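PDB 3SNK: response regulator CheY-like protein from Mesorhizobium loti, which is probably the CheY-like receiver domain of a longer pilus assembly protein whose P-loop ATPase part is thought to bind and hydrolyse ATP. Local coordinates for residues A[60-65]-A[89-94]. Residues are numbered along the deposited sequence; the frame is centred on the assembly and turned at random.
Sequences PGIVIL and PLIAVS
Val63 and Leu65, the residues flanking Ile64, hold Ile91 at both its N-H and its C=O: Ile91 N donates a hydrogen bond to Val63 O at 2.8 Å, and Ile91 O accepts one from Leu65 N at 2.8 Å. A bond from Val63 N to Pro89 O and another from Val93 N to Leu65 O complete the parallel ladder between strands 62-68 and 90-94. All four N-H groups point within 13° of straight at their acceptors, though Val93 N sits somewhat out of the plane of the Leu65 carbonyl.

The tight part lies on the face carrying Val63, Leu65 and Leu90. Leu90 has CG anti to the backbone N (chi1 168°), and its CD1 methyl reaches across to the other strand, 3.7 Å from Val63 CG1 and equally close to Leu65 CB. On the other face, Ile62 CG2 meets Ile91 CD1 at 3.8 Å. Ile64 and Ile91 project from the sheet alongside one another there, but more loosely, with Ile64 CG1 4.2 Å from Ile91 CB. Helices 24-36 and 120-129 cover this face, through Phe26 and Leu123 on Ile64 and Val127 on Ile91.

The more open end is at the start of the strands, where Gly61 and Pro89 are partly exposed. With no N-H to offer, Pro89 instead brings its ring CD to 3.0 Å from Gly61 O, a close touch rather than a hydrogen bond.

The pair forms the two strands of a beta-alpha-beta unit through helix 78-82, within the 2-1-3-4-5 strand order of a receiver domain. The ladder satisfies the inward-facing backbone groups and strand 15-20 those of Ile62 and Ile64, consistent with a sheet centre held by backbone bonds and sealed by aliphatic side chains.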
loop_
_atom_site.group_PDB
_atom_site.type_symbol
_atom_site.label_atom_id
_atom_site.label_comp_id
_atom_site.label_asym_id
_atom_site.label_seq_id
_atom_site.Cartn_x
_atom_site.Cartn_y
_atom_site.Cartn_z
ATOM N N PRO A 60 5.675 -10.507 4.540
ATOM C CA PRO A 60 5.305 -9.533 3.487
ATOM C C PRO A 60 6.429 -9.250 2.487
ATOM O O PRO A 60 7.608 -9.284 2.821
ATOM C CB PRO A 60 4.931 -8.264 4.262
ATOM C CG PRO A 60 5.666 -8.394 5.582
ATOM C CD PRO A 60 5.701 -9.874 5.879
ATOM N N GLY A 61 6.019 -9.060 1.246
ATOM C CA GLY A 61 6.894 -8.728 0.140
ATOM C C GLY A 61 6.703 -7.272 -0.217
ATOM O O GLY A 61 7.677 -6.534 -0.321
ATOM N N ILE A 62 5.437 -6.854 -0.383
ATOM C CA ILE A 62 5.018 -5.503 -0.765
ATOM C C ILE A 62 3.781 -5.128 -0.010
ATOM O O ILE A 62 2.885 -5.956 0.146
ATOM C CB ILE A 62 4.721 -5.405 -2.312
ATOM C CG1 ILE A 62 5.928 -5.758 -3.169
ATOM C CG2 ILE A 62 4.160 -4.030 -2.722
ATOM C CD1 ILE A 62 5.530 -6.413 -4.457
ATOM N N VAL A 63 3.684 -3.855 0.365
ATOM C CA VAL A 63 2.498 -3.273 0.972
ATOM C C VAL A 63 1.915 -2.251 -0.006
ATOM O O VAL A 63 2.657 -1.467 -0.601
ATOM C CB VAL A 63 2.796 -2.642 2.355
ATOM C CG1 VAL A 63 1.613 -1.832 2.876
ATOM C CG2 VAL A 63 3.156 -3.718 3.356
ATOM N N ILE A 64 0.597 -2.257 -0.173
ATOM C CA ILE A 64 -0.099 -1.260 -0.986
ATOM C C ILE A 64 -1.024 -0.538 -0.048
ATOM O O ILE A 64 -1.910 -1.148 0.576
ATOM C CB ILE A 64 -0.800 -1.795 -2.243
ATOM C CG1 ILE A 64 0.227 -2.471 -3.174
ATOM C CG2 ILE A 64 -1.537 -0.650 -2.979
ATOM C CD1 ILE A 64 -0.353 -3.303 -4.273
ATOM N N LEU A 65 -0.774 0.747 0.117
ATOM C CA LEU A 65 -1.551 1.502 1.078
ATOM C C LEU A 65 -2.370 2.575 0.359
ATOM O O LEU A 65 -1.825 3.482 -0.263
ATOM C CB LEU A 65 -0.635 2.089 2.172
ATOM C CG LEU A 65 -1.282 2.956 3.258
ATOM C CD1 LEU A 65 -2.262 2.146 4.130
ATOM C CD2 LEU A 65 -0.217 3.605 4.113
ATOM N N PRO A 89 8.927 -2.822 0.459
ATOM C CA PRO A 89 8.454 -1.714 -0.387
ATOM C C PRO A 89 7.009 -1.351 -0.073
ATOM O O PRO A 89 6.156 -2.221 0.195
ATOM C CB PRO A 89 8.569 -2.265 -1.819
ATOM C CG PRO A 89 9.525 -3.411 -1.715
ATOM C CD PRO A 89 9.335 -3.987 -0.355
ATOM N N LEU A 90 6.738 -0.047 -0.102
ATOM C CA LEU A 90 5.432 0.489 0.169
ATOM C C LEU A 90 4.969 1.275 -1.036
ATOM O O LEU A 90 5.687 2.151 -1.535
ATOM C CB LEU A 90 5.484 1.366 1.448
ATOM C CG LEU A 90 4.257 2.270 1.752
ATOM C CD1 LEU A 90 3.041 1.446 2.046
ATOM C CD2 LEU A 90 4.530 3.168 2.989
ATOM N N ILE A 91 3.805 0.916 -1.554
ATOM C CA ILE A 91 3.243 1.636 -2.703
ATOM C C ILE A 91 2.117 2.457 -2.146
ATOM O O ILE A 91 1.193 1.896 -1.548
ATOM C CB ILE A 91 2.842 0.724 -3.889
ATOM C CG1 ILE A 91 4.096 0.054 -4.479
ATOM C CG2 ILE A 91 2.101 1.536 -4.976
ATOM C CD1 ILE A 91 3.817 -1.211 -5.319
ATOM N N ALA A 92 2.227 3.786 -2.272
ATOM C CA ALA A 92 1.180 4.661 -1.746
ATOM C C ALA A 92 0.263 5.110 -2.863
ATOM O O ALA A 92 0.718 5.494 -3.938
ATOM C CB ALA A 92 1.789 5.861 -1.045
ATOM N N VAL A 93 -1.048 5.016 -2.605
ATOM C CA VAL A 93 -2.088 5.456 -3.518
ATOM C C VAL A 93 -2.885 6.501 -2.763
ATOM O O VAL A 93 -3.335 6.267 -1.633
ATOM C CB VAL A 93 -2.983 4.307 -4.079
ATOM C CG1 VAL A 93 -3.927 4.827 -5.167
ATOM C CG2 VAL A 93 -2.136 3.156 -4.609
ATOM N N SER A 94 -3.042 7.666 -3.370
ATOM C CA SER A 94 -3.822 8.715 -2.745
ATOM C C SER A 94 -4.427 9.613 -3.784
ATOM O O SER A 94 -4.024 9.592 -4.950
ATOM C CB SER A 94 -2.939 9.538 -1.803
ATOM O OG SER A 94 -2.115 10.441 -2.525
#